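Local coordinates for protein CocE/NonD family hydrolase (Staphylococcus aureus subsp. aureus COL, PDB 3III) that probably hydrolyses ester or amide bonds as an alpha/beta-hydrolase of the CocE/NonD family, related to X-Pro dipeptidyl-peptidases, though its natural substrate is not established, at residues D64-S72 against Q156-N166; N196-F204 against H241-Q252. All blocks are in the same frame, centred on the assembly; numbering follows the deposited sequence.

Contact 1: residues D64-S72 against Q156-N166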
loop_
_atom_site.group_PDB
_atom_site.type_symbol
_atom_site.label_atom_id
_atom_site.label_comp_id
_atom_site.label_asym_id
_atom_site.label_seq_id
_atom_site.Cartn_x
_atom_site.Cartn_y
_atom_site.Cartn_z
ATOM N N ASP A 64 -4.182 37.750 -6.052
ATOM C CA ASP A 64 -5.184 37.462 -7.078
ATOM C C ASP A 64 -4.590 36.473 -8.081
ATOM O O ASP A 64 -3.358 36.409 -8.269
ATOM C CB ASP A 64 -5.549 38.713 -7.871
ATOM C CG ASP A 64 -6.277 39.733 -7.065
ATOM O OD1 ASP A 64 -6.846 39.402 -6.013
ATOM O OD2 ASP A 64 -6.317 40.881 -7.526
ATOM N N GLY A 65 -5.469 35.711 -8.720
ATOM C CA GLY A 65 -5.066 34.848 -9.791
ATOM C C GLY A 65 -5.677 33.499 -9.669
ATOM O O GLY A 65 -6.351 33.206 -8.688
ATOM N N LYS A 66 -5.441 32.696 -10.698
ATOM C CA LYS A 66 -5.950 31.335 -10.807
ATOM C C LYS A 66 -4.807 30.350 -10.799
ATOM O O LYS A 66 -3.851 30.510 -11.567
ATOM C CB LYS A 66 -6.753 31.182 -12.093
ATOM C CG LYS A 66 -8.096 31.884 -12.030
ATOM C CD LYS A 66 -8.873 31.626 -13.282
ATOM C CE LYS A 66 -10.317 32.093 -13.117
ATOM N NZ LYS A 66 -11.008 31.118 -12.262
ATOM N N PHE A 67 -4.916 29.298 -9.982
ATOM C CA PHE A 67 -3.811 28.384 -9.746
ATOM C C PHE A 67 -4.215 26.951 -9.917
ATOM O O PHE A 67 -5.385 26.596 -9.711
ATOM C CB PHE A 67 -3.274 28.598 -8.313
ATOM C CG PHE A 67 -2.831 30.014 -8.058
ATOM C CD1 PHE A 67 -1.560 30.451 -8.450
ATOM C CD2 PHE A 67 -3.700 30.935 -7.511
ATOM C CE1 PHE A 67 -1.153 31.750 -8.259
ATOM C CE2 PHE A 67 -3.320 32.248 -7.295
ATOM C CZ PHE A 67 -2.048 32.687 -7.703
ATOM N N PRO A 68 -3.257 26.086 -10.273
ATOM C CA PRO A 68 -3.590 24.662 -10.183
ATOM C C PRO A 68 -3.832 24.259 -8.735
ATOM O O PRO A 68 -3.242 24.834 -7.794
ATOM C CB PRO A 68 -2.309 23.967 -10.754
ATOM C CG PRO A 68 -1.220 24.929 -10.415
ATOM C CD PRO A 68 -1.835 26.305 -10.607
ATOM N N VAL A 69 -4.670 23.237 -8.554
ATOM C CA VAL A 69 -5.096 22.820 -7.246
ATOM C C VAL A 69 -4.641 21.379 -6.906
ATOM O O VAL A 69 -4.868 20.462 -7.692
ATOM C CB VAL A 69 -6.586 22.842 -7.111
ATOM C CG1 VAL A 69 -6.981 22.335 -5.688
ATOM C CG2 VAL A 69 -7.137 24.245 -7.458
ATOM N N VAL A 70 -3.950 21.258 -5.779
ATOM C CA VAL A 70 -3.534 19.991 -5.208
ATOM C C VAL A 70 -4.528 19.668 -4.094
ATOM O O VAL A 70 -4.803 20.515 -3.249
ATOM C CB VAL A 70 -2.117 20.058 -4.614
ATOM C CG1 VAL A 70 -1.739 18.693 -3.953
ATOM C CG2 VAL A 70 -1.056 20.470 -5.716
HETATM N N MSE A 71 -5.115 18.470 -4.115
HETATM C CA MSE A 71 -6.144 18.099 -3.123
HETATM C C MSE A 71 -5.861 16.760 -2.493
HETATM O O MSE A 71 -5.263 15.886 -3.147
HETATM C CB MSE A 71 -7.501 18.012 -3.805
HETATM C CG MSE A 71 -8.664 17.834 -2.807
HETATM SE SE MSE A 71 -10.394 17.927 -3.793
HETATM C CE MSE A 71 -10.322 19.826 -4.319
ATOM N N SER A 72 -6.168 16.626 -1.195
ATOM C CA SER A 72 -6.216 15.326 -0.558
ATOM C C SER A 72 -7.449 15.242 0.323
ATOM O O SER A 72 -8.004 16.281 0.831
ATOM C CB SER A 72 -4.945 15.022 0.251
ATOM O OG SER A 72 -4.931 15.768 1.459
ATOM N N GLN A 156 -13.834 27.557 -8.404
ATOM C CA GLN A 156 -13.550 28.655 -7.508
ATOM C C GLN A 156 -12.639 29.722 -8.136
ATOM O O GLN A 156 -11.862 29.472 -9.036
ATOM C CB GLN A 156 -12.920 28.134 -6.227
ATOM C CG GLN A 156 -13.820 27.210 -5.437
ATOM C CD GLN A 156 -15.237 27.690 -5.334
ATOM O OE1 GLN A 156 -15.494 28.755 -4.752
ATOM N NE2 GLN A 156 -16.176 26.934 -5.945
ATOM N N SER A 157 -12.701 30.910 -7.577
ATOM C CA SER A 157 -12.018 32.072 -8.147
ATOM C C SER A 157 -10.495 31.851 -8.232
ATOM O O SER A 157 -9.827 32.367 -9.152
ATOM C CB SER A 157 -12.386 33.318 -7.323
ATOM O OG SER A 157 -11.844 33.180 -6.005
ATOM N N TRP A 158 -9.942 31.100 -7.294
ATOM C CA TRP A 158 -8.503 30.846 -7.252
ATOM C C TRP A 158 -8.056 29.618 -8.051
ATOM O O TRP A 158 -6.885 29.222 -7.966
ATOM C CB TRP A 158 -8.011 30.729 -5.795
ATOM C CG TRP A 158 -9.035 30.032 -4.844
ATOM C CD1 TRP A 158 -9.859 30.634 -3.958
ATOM C CD2 TRP A 158 -9.341 28.634 -4.786
ATOM N NE1 TRP A 158 -10.637 29.698 -3.314
ATOM C CE2 TRP A 158 -10.345 28.464 -3.808
ATOM C CE3 TRP A 158 -8.858 27.509 -5.454
ATOM C CZ2 TRP A 158 -10.872 27.226 -3.491
ATOM C CZ3 TRP A 158 -9.374 26.274 -5.135
ATOM C CH2 TRP A 158 -10.366 26.139 -4.142
ATOM N N SER A 159 -8.960 29.008 -8.812
ATOM C CA SER A 159 -8.659 27.744 -9.464
ATOM C C SER A 159 -8.530 27.924 -10.962
ATOM O O SER A 159 -9.381 28.544 -11.602
ATOM C CB SER A 159 -9.743 26.719 -9.148
ATOM O OG SER A 159 -9.562 25.563 -9.953
ATOM N N ASN A 160 -7.478 27.348 -11.513
ATOM C CA ASN A 160 -7.288 27.321 -12.959
ATOM C C ASN A 160 -8.073 26.213 -13.638
ATOM O O ASN A 160 -7.897 25.992 -14.836
ATOM C CB ASN A 160 -5.798 27.271 -13.366
ATOM C CG ASN A 160 -5.165 25.842 -13.229
ATOM O OD1 ASN A 160 -5.787 24.915 -12.724
ATOM N ND2 ASN A 160 -3.933 25.696 -13.672
ATOM N N GLY A 161 -8.885 25.486 -12.862
ATOM C CA GLY A 161 -9.733 24.430 -13.425
ATOM C C GLY A 161 -9.140 23.017 -13.370
ATOM O O GLY A 161 -9.857 22.056 -13.625
ATOM N N ASN A 162 -7.848 22.890 -13.076
ATOM C CA ASN A 162 -7.140 21.628 -13.067
ATOM C C ASN A 162 -6.848 21.200 -11.618
ATOM O O ASN A 162 -6.040 21.840 -10.886
ATOM C CB ASN A 162 -5.796 21.713 -13.834
ATOM C CG ASN A 162 -5.971 22.104 -15.279
ATOM O OD1 ASN A 162 -7.068 21.994 -15.813
ATOM N ND2 ASN A 162 -4.893 22.580 -15.923
ATOM N N ILE A 163 -7.483 20.097 -11.230
ATOM C CA ILE A 163 -7.279 19.510 -9.926
ATOM C C ILE A 163 -6.455 18.222 -10.068
ATOM O O ILE A 163 -6.705 17.376 -10.941
ATOM C CB ILE A 163 -8.595 19.165 -9.248
ATOM C CG1 ILE A 163 -9.660 20.301 -9.309
ATOM C CG2 ILE A 163 -8.328 18.507 -7.873
ATOM C CD1 ILE A 163 -9.298 21.686 -9.102
ATOM N N GLY A 164 -5.466 18.100 -9.221
ATOM C CA GLY A 164 -4.676 16.900 -9.086
ATOM C C GLY A 164 -4.742 16.439 -7.620
ATOM O O GLY A 164 -4.537 17.225 -6.653
ATOM N N THR A 165 -4.956 15.154 -7.425
ATOM C CA THR A 165 -4.973 14.590 -6.081
ATOM C C THR A 165 -3.660 13.955 -5.710
ATOM O O THR A 165 -2.890 13.514 -6.585
ATOM C CB THR A 165 -6.111 13.590 -5.925
ATOM O OG1 THR A 165 -5.998 12.589 -6.930
ATOM C CG2 THR A 165 -7.508 14.284 -6.015
ATOM N N ASN A 166 -3.363 13.932 -4.403
ATOM C CA ASN A 166 -2.035 13.537 -3.955
ATOM C C ASN A 166 -2.074 13.177 -2.498
ATOM O O ASN A 166 -2.716 13.878 -1.714
ATOM C CB ASN A 166 -1.105 14.745 -4.136
ATOM C CG ASN A 166 0.359 14.450 -3.925
ATOM O OD1 ASN A 166 0.771 13.384 -3.460
ATOM N ND2 ASN A 166 1.202 15.460 -4.255
#
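Val69 and Ile163 lie side by side on one face of a parallel strand pair, and the CD1 methyl of Ile163 packs 3.6 Å from Val69 CB. With CG1 anti to the backbone N (chi1 178°), Val69 CG2 is left beside the N and reaches the edge of the Trp158 indole, where it lies in the ring plane 3.8 Å from CZ3; Gln156 CB covers one face of the same indole. Backbone bonds alternate along the pair: Val69 N gives to Asn162 O, Val69 O takes Gly164 N at 2.9 Å, and Met71 continues the ladder with Gly164 and Asn166. These are neighbouring inner strands, 67-74 and 162-168, of the central alpha/beta-hydrolase sheet. Between Phe67 and Val69 the register slips by two residues, a beta bulge, and Phe67 instead pairs with Ser159 through bonds to Trp158 O and Asn160 N. The corner at Gly161 is shaped by an ST turn, Gly161 N to Ser159 OG (3.0 Å), and an Asx turn, Asn162 N to Asn160 OD1 (2.9 Å). Lys66 NZ reaches back to Ser159 O at 3.1 Å. Farther out, Leu320 O receives both Asn160 ND2 and Asn162 ND2, while helix 140-154 packs against Met71 through Tyr146 and Ile150.

Contact 2: residues N196-F204 against H241-Q252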
loop_
_atom_site.group_PDB
_atom_site.type_symbol
_atom_site.label_atom_id
_atom_site.label_comp_id
_atom_site.label_asym_id
_atom_site.label_seq_id
_atom_site.Cartn_x
_atom_site.Cartn_y
_atom_site.Cartn_z
ATOM N N ASN A 196 -6.579 -0.943 -2.855
ATOM C CA ASN A 196 -7.864 -0.701 -3.473
ATOM C C ASN A 196 -8.819 -1.912 -3.539
ATOM O O ASN A 196 -9.817 -1.859 -4.211
ATOM C CB ASN A 196 -7.641 -0.064 -4.832
ATOM C CG ASN A 196 -6.644 -0.797 -5.639
ATOM O OD1 ASN A 196 -6.832 -1.949 -5.951
ATOM N ND2 ASN A 196 -5.512 -0.142 -5.928
ATOM N N ASP A 197 -8.505 -2.974 -2.791
ATOM C CA ASP A 197 -9.346 -4.161 -2.636
ATOM C C ASP A 197 -9.258 -4.600 -1.190
ATOM O O ASP A 197 -8.354 -5.300 -0.804
ATOM C CB ASP A 197 -8.895 -5.271 -3.584
ATOM C CG ASP A 197 -9.812 -6.530 -3.536
ATOM O OD1 ASP A 197 -10.610 -6.706 -2.568
ATOM O OD2 ASP A 197 -9.646 -7.380 -4.467
HETATM N N MSE A 198 -10.174 -4.121 -0.371
HETATM C CA MSE A 198 -10.067 -4.306 1.065
HETATM C C MSE A 198 -10.044 -5.762 1.451
HETATM O O MSE A 198 -9.294 -6.134 2.358
HETATM C CB MSE A 198 -11.217 -3.613 1.812
HETATM C CG MSE A 198 -11.064 -2.150 1.869
HETATM SE SE MSE A 198 -12.541 -1.289 2.903
HETATM C CE MSE A 198 -11.995 -1.984 4.728
ATOM N N TYR A 199 -10.889 -6.582 0.832
ATOM C CA TYR A 199 -10.921 -7.985 1.198
ATOM C C TYR A 199 -9.542 -8.683 1.037
ATOM O O TYR A 199 -9.149 -9.486 1.852
ATOM C CB TYR A 199 -11.970 -8.737 0.352
ATOM C CG TYR A 199 -12.058 -10.139 0.761
ATOM C CD1 TYR A 199 -12.858 -10.519 1.839
ATOM C CD2 TYR A 199 -11.301 -11.116 0.115
ATOM C CE1 TYR A 199 -12.890 -11.893 2.278
ATOM C CE2 TYR A 199 -11.338 -12.415 0.520
ATOM C CZ TYR A 199 -12.140 -12.817 1.595
ATOM O OH TYR A 199 -12.124 -14.144 1.990
ATOM N N ARG A 200 -8.833 -8.382 -0.035
ATOM C CA ARG A 200 -7.603 -9.068 -0.353
ATOM C C ARG A 200 -6.409 -8.432 0.259
ATOM O O ARG A 200 -5.332 -9.064 0.254
ATOM C CB ARG A 200 -7.396 -9.172 -1.866
ATOM C CG ARG A 200 -8.279 -10.230 -2.509
ATOM C CD ARG A 200 -8.031 -10.322 -4.056
ATOM N NE ARG A 200 -8.924 -11.331 -4.621
ATOM C CZ ARG A 200 -10.211 -11.152 -4.845
ATOM N NH1 ARG A 200 -10.762 -9.974 -4.610
ATOM N NH2 ARG A 200 -10.949 -12.157 -5.310
ATOM N N GLU A 201 -6.539 -7.183 0.719
ATOM C CA GLU A 201 -5.346 -6.384 1.018
ATOM C C GLU A 201 -5.189 -5.964 2.459
ATOM O O GLU A 201 -4.059 -5.793 2.883
ATOM C CB GLU A 201 -5.167 -5.227 0.031
ATOM C CG GLU A 201 -5.064 -5.841 -1.389
ATOM C CD GLU A 201 -5.174 -4.923 -2.573
ATOM O OE1 GLU A 201 -5.552 -3.737 -2.412
ATOM O OE2 GLU A 201 -4.912 -5.433 -3.712
ATOM N N VAL A 202 -6.290 -5.848 3.217
ATOM C CA VAL A 202 -6.206 -5.419 4.619
ATOM C C VAL A 202 -7.113 -6.235 5.573
ATOM O O VAL A 202 -6.682 -6.545 6.665
ATOM C CB VAL A 202 -6.462 -3.892 4.812
ATOM C CG1 VAL A 202 -7.921 -3.487 4.476
ATOM C CG2 VAL A 202 -6.067 -3.464 6.241
ATOM N N ALA A 203 -8.373 -6.504 5.177
ATOM C CA ALA A 203 -9.335 -7.264 6.017
ATOM C C ALA A 203 -8.928 -8.751 6.183
ATOM O O ALA A 203 -9.107 -9.358 7.245
ATOM C CB ALA A 203 -10.817 -7.114 5.479
ATOM N N PHE A 204 -8.380 -9.333 5.114
ATOM C CA PHE A 204 -7.942 -10.711 5.104
ATOM C C PHE A 204 -6.725 -10.830 4.223
ATOM O O PHE A 204 -6.578 -10.152 3.216
ATOM C CB PHE A 204 -9.010 -11.682 4.534
ATOM C CG PHE A 204 -10.384 -11.565 5.190
ATOM C CD1 PHE A 204 -10.796 -12.456 6.217
ATOM C CD2 PHE A 204 -11.259 -10.571 4.781
ATOM C CE1 PHE A 204 -12.016 -12.309 6.842
ATOM C CE2 PHE A 204 -12.498 -10.466 5.369
ATOM C CZ PHE A 204 -12.861 -11.324 6.421
ATOM N N HIS A 241 -18.563 -11.297 7.014
ATOM C CA HIS A 241 -18.302 -11.444 5.578
ATOM C C HIS A 241 -16.930 -12.127 5.363
ATOM O O HIS A 241 -15.945 -11.482 4.948
ATOM C CB HIS A 241 -18.355 -10.093 4.898
ATOM C CG HIS A 241 -19.725 -9.454 4.920
ATOM N ND1 HIS A 241 -20.754 -9.886 4.126
ATOM C CD2 HIS A 241 -20.222 -8.414 5.635
ATOM C CE1 HIS A 241 -21.832 -9.155 4.355
ATOM N NE2 HIS A 241 -21.536 -8.242 5.257
ATOM N N PRO A 242 -16.853 -13.419 5.661
ATOM C CA PRO A 242 -15.545 -14.118 5.565
ATOM C C PRO A 242 -15.067 -14.412 4.111
ATOM O O PRO A 242 -13.906 -14.798 3.878
ATOM C CB PRO A 242 -15.799 -15.401 6.343
ATOM C CG PRO A 242 -17.244 -15.641 6.212
ATOM C CD PRO A 242 -17.863 -14.256 6.346
ATOM N N LEU A 243 -15.953 -14.228 3.154
ATOM C CA LEU A 243 -15.705 -14.532 1.754
ATOM C C LEU A 243 -15.847 -13.231 0.957
ATOM O O LEU A 243 -16.382 -12.230 1.455
ATOM C CB LEU A 243 -16.698 -15.590 1.246
ATOM C CG LEU A 243 -16.469 -17.011 1.776
ATOM C CD1 LEU A 243 -17.729 -17.825 1.616
ATOM C CD2 LEU A 243 -15.209 -17.568 1.007
ATOM N N PHE A 244 -15.400 -13.260 -0.290
ATOM C CA PHE A 244 -15.440 -12.097 -1.180
ATOM C C PHE A 244 -16.846 -12.078 -1.771
ATOM O O PHE A 244 -17.070 -12.560 -2.848
ATOM C CB PHE A 244 -14.356 -12.217 -2.266
ATOM C CG PHE A 244 -14.263 -11.016 -3.188
ATOM C CD1 PHE A 244 -13.949 -9.768 -2.692
ATOM C CD2 PHE A 244 -14.459 -11.151 -4.565
ATOM C CE1 PHE A 244 -13.847 -8.673 -3.529
ATOM C CE2 PHE A 244 -14.334 -10.055 -5.425
ATOM C CZ PHE A 244 -14.053 -8.806 -4.885
ATOM N N ASP A 245 -17.793 -11.505 -1.031
ATOM C CA ASP A 245 -19.217 -11.564 -1.379
ATOM C C ASP A 245 -19.683 -10.185 -1.901
ATOM O O ASP A 245 -18.853 -9.346 -2.224
ATOM C CB ASP A 245 -20.007 -12.028 -0.137
ATOM C CG ASP A 245 -19.797 -11.123 1.094
ATOM O OD1 ASP A 245 -19.152 -10.058 0.980
ATOM O OD2 ASP A 245 -20.277 -11.487 2.205
ATOM N N ASP A 246 -20.987 -9.934 -2.009
ATOM C CA ASP A 246 -21.429 -8.653 -2.553
ATOM C C ASP A 246 -20.931 -7.464 -1.718
ATOM O O ASP A 246 -20.635 -6.391 -2.253
ATOM C CB ASP A 246 -22.977 -8.575 -2.601
ATOM C CG ASP A 246 -23.585 -9.524 -3.634
ATOM O OD1 ASP A 246 -22.808 -10.090 -4.441
ATOM O OD2 ASP A 246 -24.847 -9.694 -3.655
ATOM N N PHE A 247 -20.917 -7.625 -0.397
ATOM C CA PHE A 247 -20.347 -6.594 0.490
ATOM C C PHE A 247 -18.925 -6.177 0.100
ATOM O O PHE A 247 -18.653 -4.970 -0.136
ATOM C CB PHE A 247 -20.368 -7.064 1.953
ATOM C CG PHE A 247 -19.761 -6.060 2.889
ATOM C CD1 PHE A 247 -20.536 -5.017 3.388
ATOM C CD2 PHE A 247 -18.413 -6.117 3.214
ATOM C CE1 PHE A 247 -19.984 -4.073 4.216
ATOM C CE2 PHE A 247 -17.850 -5.173 4.036
ATOM C CZ PHE A 247 -18.642 -4.142 4.544
ATOM N N TRP A 248 -18.023 -7.146 0.039
ATOM C CA TRP A 248 -16.628 -6.859 -0.269
ATOM C C TRP A 248 -16.385 -6.480 -1.723
ATOM O O TRP A 248 -15.442 -5.742 -1.988
ATOM C CB TRP A 248 -15.698 -8.017 0.124
ATOM C CG TRP A 248 -15.512 -8.167 1.627
ATOM C CD1 TRP A 248 -15.853 -9.246 2.398
ATOM C CD2 TRP A 248 -15.015 -7.187 2.531
ATOM N NE1 TRP A 248 -15.496 -9.020 3.707
ATOM C CE2 TRP A 248 -15.000 -7.760 3.811
ATOM C CE3 TRP A 248 -14.501 -5.894 2.376
ATOM C CZ2 TRP A 248 -14.528 -7.057 4.953
ATOM C CZ3 TRP A 248 -14.055 -5.210 3.500
ATOM C CH2 TRP A 248 -14.112 -5.782 4.770
ATOM N N LYS A 249 -17.206 -6.989 -2.662
ATOM C CA LYS A 249 -17.075 -6.571 -4.060
ATOM C C LYS A 249 -17.279 -5.068 -4.222
ATOM O O LYS A 249 -16.666 -4.452 -5.072
ATOM C CB LYS A 249 -18.041 -7.356 -4.980
ATOM C CG LYS A 249 -17.641 -8.834 -5.164
ATOM C CD LYS A 249 -18.719 -9.718 -5.820
ATOM C CE LYS A 249 -18.221 -11.151 -5.929
ATOM N NZ LYS A 249 -19.201 -11.990 -6.628
ATOM N N GLN A 250 -18.129 -4.470 -3.396
ATOM C CA GLN A 250 -18.313 -3.013 -3.393
ATOM C C GLN A 250 -17.132 -2.256 -2.790
ATOM O O GLN A 250 -17.111 -0.998 -2.852
ATOM C CB GLN A 250 -19.562 -2.644 -2.615
ATOM C CG GLN A 250 -20.815 -3.146 -3.271
ATOM C CD GLN A 250 -22.015 -2.828 -2.454
ATOM O OE1 GLN A 250 -22.350 -1.663 -2.266
ATOM N NE2 GLN A 250 -22.701 -3.857 -1.960
ATOM N N ARG A 251 -16.141 -2.986 -2.245
ATOM C CA ARG A 251 -14.914 -2.372 -1.695
ATOM C C ARG A 251 -13.635 -2.735 -2.471
ATOM O O ARG A 251 -12.499 -2.575 -1.968
ATOM C CB ARG A 251 -14.728 -2.668 -0.205
ATOM C CG ARG A 251 -15.969 -2.442 0.686
ATOM C CD ARG A 251 -16.411 -0.998 0.684
ATOM N NE ARG A 251 -16.009 -0.248 1.878
ATOM C CZ ARG A 251 -16.681 -0.241 3.033
ATOM N NH1 ARG A 251 -17.775 -1.018 3.185
ATOM N NH2 ARG A 251 -16.259 0.494 4.050
ATOM N N GLN A 252 -13.859 -3.202 -3.686
ATOM C CA GLN A 252 -12.846 -3.404 -4.668
ATOM C C GLN A 252 -13.035 -2.346 -5.753
ATOM O O GLN A 252 -14.036 -2.332 -6.469
ATOM C CB GLN A 252 -12.912 -4.792 -5.287
ATOM C CG GLN A 252 -11.910 -5.065 -6.420
ATOM C CD GLN A 252 -12.169 -6.359 -7.124
ATOM O OE1 GLN A 252 -13.048 -6.398 -7.967
ATOM N NE2 GLN A 252 -11.421 -7.439 -6.788
HETATM O O HOH W 1 -12.767 -5.732 -1.238
#
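An aromatic cluster of Tyr199, Phe204, Phe244 and Trp248 joins the short helix 198-203 to the loop and helical turn of 241-252. Tyr199 lies between Phe244 and Trp248: its CD1 stands 3.3 Å from Trp248 CD1, over one face of the indole, whose opposite face carries Phe247. Tyr199 CG, anti to the backbone N (chi1 -177°), sends the phenol along the 242-244 loop, where OH donates to Pro242 O at 2.7 Å and Phe244 CB rests over the ring. Ala203 CB meets Trp248 CH2 at 3.6 Å, and the indole NE1 bonds to His241 O in the carbonyl plane. At the helix start Asp197 OD2 accepts twice, from Arg200 NH1 at 2.8 Å on its syn lone pair, a salt bridge, and from Gln252 NE2 at 2.9 Å above the carboxylate plane. The Arg200 guanidinium also makes a cation-pi contact, CZ 4.2 Å from the Phe244 ring centroid, with its plane turned 75° to the ring. A water links Asp197 OD1, Tyr199 N and Trp248 O. Tyr214 of helix 213-224 packs on Met198, Ala203 and Trp248, helix 234-240 touches Phe204, Phe247 and Arg251, and His478 from the C-terminal part of the chain meets Tyr199 edge-to-face.

In the fold
From the N terminus the chain lays down strands 22-30, 36-47 and 53-60 at one side of the central sheet, then strand 67-74, and runs through strand 119-124 and helix 140-154 before 156-166 returns beside 67-74; contact 1 thus closes a long loop inside the sheet, with 119-124 flanking 67-74 on its other edge. After helix 170-179 and strand 186-192, the chain reaches 196-204. Contact 2 closes a shorter excursion, about half of it helical, holding helices 213-224 and 234-240. The two loops follow in series, neither nested nor crossed. Their centres lie about 34 Å apart and their nearest atoms about 13 Å: contact 1 joins sheet strands, contact 2 the two ends of the excursion between strands 186-192 and 262-267, where it also meets the C-terminal region.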